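Trypsin/chymotrypsin inhibitor (Alocasia macrorrhizos, PDB 5YCZ) inhibits the serine proteases trypsin and alpha-chymotrypsin, as a homodimeric plant inhibitor of the Kunitz (STI) family. Local coordinates at residues C39-P47 with L157-L166. Sequence-based numbering, arbitrary orientation.
Sequences CPLNVAQAP and LAEGGKNVLL
In this beta-trefoil, strand 42-45 meets the start of strand 164-168, where Gln45 and Val164 touch. The short segments approach to 4.7 Å and run at 122° to each other, closer to antiparallel than parallel but well off it. One direct backbone hydrogen bond ties them, from Gln45 N to Val164 O, at 2.9 Å. The same carbonyl oxygen also takes a CA-H...O contact from Ala44 CA at 3.1 Å. A water bridges the next step, 2.6 Å from Val43 O and accepting from Leu166 N.

Gln45 and Val164 lie side by side, Gln45 CB 3.9 Å from Val164 CG1. In Gln45, CG is anti to the backbone N (chi1 169°) and the chain stays extended beyond it. This carries its amide to Leu157, whose side chain it crosses at about a right angle, Gln45 OE1 lying 3.4 Å from Leu157 CD1. The amide's NE2 bonds to Gly28 O. Leu165 spreads its two methyls: CD2 packs on Ala44 CB at 3.7 Å, and CD1 meets Asn42. Asn42 OD1 is held by Thr100 OG1. Val43 CG1 touches Leu166 CD1 at 3.8 Å.

Strand 42-45 lies between strand 30-33 and the hairpin of strands 153-159 and 164-168. Strands far apart in sequence meet here within the beta-trefoil of the Kunitz-type (STI) inhibitors.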
loop_
_atom_site.group_PDB
_atom_site.type_symbol
_atom_site.label_atom_id
_atom_site.label_comp_id
_atom_site.label_asym_id
_atom_site.label_seq_id
_atom_site.Cartn_x
_atom_site.Cartn_y
_atom_site.Cartn_z
ATOM N N CYS A 39 -13.831 -1.398 11.451
ATOM C CA CYS A 39 -12.400 -1.314 11.193
ATOM C C CYS A 39 -11.668 -2.034 12.311
ATOM O O CYS A 39 -12.124 -2.007 13.456
ATOM C CB CYS A 39 -11.900 0.137 11.097
ATOM S SG CYS A 39 -12.330 1.022 9.536
ATOM N N PRO A 40 -10.529 -2.698 12.012
ATOM C CA PRO A 40 -9.862 -2.735 10.704
ATOM C C PRO A 40 -10.399 -3.835 9.798
ATOM O O PRO A 40 -11.126 -4.704 10.269
ATOM C CB PRO A 40 -8.387 -3.011 11.061
ATOM C CG PRO A 40 -8.366 -3.368 12.516
ATOM C CD PRO A 40 -9.790 -3.503 12.993
ATOM N N LEU A 41 -10.060 -3.764 8.513
ATOM C CA LEU A 41 -10.319 -4.865 7.603
ATOM C C LEU A 41 -9.425 -6.045 7.955
ATOM O O LEU A 41 -8.308 -5.872 8.456
ATOM C CB LEU A 41 -10.073 -4.438 6.157
ATOM C CG LEU A 41 -10.614 -3.054 5.793
ATOM C CD1 LEU A 41 -10.383 -2.811 4.328
ATOM C CD2 LEU A 41 -12.096 -2.965 6.106
ATOM N N ASN A 42 -9.940 -7.251 7.709
ATOM C CA ASN A 42 -9.179 -8.488 7.799
ATOM C C ASN A 42 -8.915 -9.043 6.404
ATOM O O ASN A 42 -9.627 -8.742 5.443
ATOM C CB ASN A 42 -9.922 -9.547 8.628
ATOM C CG ASN A 42 -10.273 -9.064 9.991
ATOM O OD1 ASN A 42 -9.439 -8.499 10.699
ATOM N ND2 ASN A 42 -11.516 -9.267 10.379
ATOM N N VAL A 43 -7.895 -9.886 6.303
ATOM C CA VAL A 43 -7.629 -10.592 5.056
ATOM C C VAL A 43 -8.643 -11.716 4.896
ATOM O O VAL A 43 -8.855 -12.518 5.813
ATOM C CB VAL A 43 -6.186 -11.107 5.033
ATOM C CG1 VAL A 43 -5.844 -11.742 3.676
ATOM C CG2 VAL A 43 -5.272 -9.924 5.262
ATOM N N ALA A 44 -9.290 -11.766 3.733
ATOM C CA ALA A 44 -10.386 -12.691 3.476
ATOM C C ALA A 44 -10.268 -13.257 2.070
ATOM O O ALA A 44 -9.680 -12.637 1.185
ATOM C CB ALA A 44 -11.752 -12.008 3.636
ATOM N N GLN A 45 -10.842 -14.438 1.860
ATOM C CA GLN A 45 -10.955 -14.991 0.516
ATOM C C GLN A 45 -12.205 -14.437 -0.156
ATOM O O GLN A 45 -13.316 -14.587 0.372
ATOM C CB GLN A 45 -11.009 -16.525 0.538
ATOM C CG GLN A 45 -11.390 -17.149 -0.808
ATOM C CD GLN A 45 -11.276 -18.669 -0.855
ATOM O OE1 GLN A 45 -12.118 -19.407 -0.313
ATOM N NE2 GLN A 45 -10.241 -19.146 -1.545
ATOM N N ALA A 46 -12.017 -13.807 -1.334
ATOM C CA ALA A 46 -13.093 -13.328 -2.208
ATOM C C ALA A 46 -14.124 -14.422 -2.481
ATOM O O ALA A 46 -13.844 -15.604 -2.262
ATOM C CB ALA A 46 -12.500 -12.826 -3.526
ATOM N N PRO A 47 -15.322 -14.093 -2.954
ATOM C CA PRO A 47 -16.218 -15.152 -3.428
ATOM C C PRO A 47 -15.696 -15.744 -4.734
ATOM O O PRO A 47 -14.813 -15.191 -5.398
ATOM C CB PRO A 47 -17.553 -14.434 -3.614
ATOM C CG PRO A 47 -17.161 -13.041 -3.903
ATOM C CD PRO A 47 -15.955 -12.768 -3.053
ATOM N N LEU A 157 -7.762 -21.661 5.033
ATOM C CA LEU A 157 -9.044 -20.971 4.978
ATOM C C LEU A 157 -9.868 -21.291 6.219
ATOM O O LEU A 157 -9.927 -22.442 6.662
ATOM C CB LEU A 157 -9.809 -21.371 3.719
ATOM C CG LEU A 157 -9.104 -21.101 2.389
ATOM C CD1 LEU A 157 -9.962 -21.570 1.236
ATOM C CD2 LEU A 157 -8.743 -19.629 2.274
ATOM N N ALA A 158 -10.521 -20.269 6.769
ATOM C CA ALA A 158 -11.211 -20.383 8.047
ATOM C C ALA A 158 -12.642 -19.884 7.907
ATOM O O ALA A 158 -12.863 -18.678 7.741
ATOM C CB ALA A 158 -10.481 -19.589 9.129
ATOM N N GLU A 159 -13.610 -20.799 7.991
ATOM C CA GLU A 159 -15.014 -20.416 7.881
ATOM C C GLU A 159 -15.363 -19.450 8.992
ATOM O O GLU A 159 -15.209 -19.780 10.172
ATOM C CB GLU A 159 -15.925 -21.640 7.950
ATOM C CG GLU A 159 -15.912 -22.491 6.705
ATOM C CD GLU A 159 -16.717 -21.878 5.573
ATOM O OE1 GLU A 159 -17.094 -20.685 5.679
ATOM O OE2 GLU A 159 -16.982 -22.602 4.579
ATOM N N GLY A 160 -15.832 -18.262 8.621
ATOM C CA GLY A 160 -15.946 -17.201 9.593
ATOM C C GLY A 160 -17.350 -16.714 9.849
ATOM O O GLY A 160 -17.566 -15.996 10.824
ATOM N N GLY A 161 -18.311 -17.092 9.007
ATOM C CA GLY A 161 -19.610 -16.446 9.028
ATOM C C GLY A 161 -19.778 -15.577 7.798
ATOM O O GLY A 161 -20.031 -16.106 6.713
ATOM N N LYS A 162 -19.605 -14.255 7.920
ATOM C CA LYS A 162 -19.736 -13.391 6.748
ATOM C C LYS A 162 -18.572 -13.573 5.776
ATOM O O LYS A 162 -18.725 -13.361 4.571
ATOM C CB LYS A 162 -19.837 -11.929 7.182
ATOM C CG LYS A 162 -20.818 -11.672 8.327
ATOM C CD LYS A 162 -21.670 -10.418 8.098
ATOM C CE LYS A 162 -23.039 -10.561 8.779
ATOM N NZ LYS A 162 -23.833 -11.718 8.245
ATOM N N ASN A 163 -17.416 -13.998 6.256
ATOM C CA ASN A 163 -16.286 -14.120 5.364
ATOM C C ASN A 163 -15.462 -15.342 5.699
ATOM O O ASN A 163 -15.518 -15.883 6.810
ATOM C CB ASN A 163 -15.418 -12.877 5.423
ATOM C CG ASN A 163 -16.118 -11.680 4.829
ATOM O OD1 ASN A 163 -16.641 -10.827 5.549
ATOM N ND2 ASN A 163 -16.169 -11.632 3.507
ATOM N N VAL A 164 -14.712 -15.779 4.694
ATOM C CA VAL A 164 -13.671 -16.782 4.856
ATOM C C VAL A 164 -12.376 -16.051 5.178
ATOM O O VAL A 164 -11.938 -15.180 4.421
ATOM C CB VAL A 164 -13.536 -17.628 3.590
ATOM C CG1 VAL A 164 -12.320 -18.488 3.661
ATOM C CG2 VAL A 164 -14.795 -18.459 3.412
ATOM N N LEU A 165 -11.791 -16.359 6.321
ATOM C CA LEU A 165 -10.598 -15.661 6.773
ATOM C C LEU A 165 -9.423 -16.631 6.691
ATOM O O LEU A 165 -9.572 -17.774 6.235
ATOM C CB LEU A 165 -10.813 -15.082 8.183
ATOM C CG LEU A 165 -11.917 -14.003 8.346
ATOM C CD1 LEU A 165 -11.615 -13.129 9.506
ATOM C CD2 LEU A 165 -12.058 -13.104 7.140
ATOM N N LEU A 166 -8.239 -16.164 7.093
ATOM C CA LEU A 166 -7.038 -16.996 7.133
ATOM C C LEU A 166 -6.624 -17.212 8.580
ATOM O O LEU A 166 -6.292 -16.248 9.269
ATOM C CB LEU A 166 -5.886 -16.351 6.368
ATOM C CG LEU A 166 -6.097 -16.111 4.858
ATOM C CD1 LEU A 166 -4.873 -15.396 4.287
ATOM C CD2 LEU A 166 -6.352 -17.420 4.111
HETATM O O HOH W 1 -7.831 -13.462 8.018
#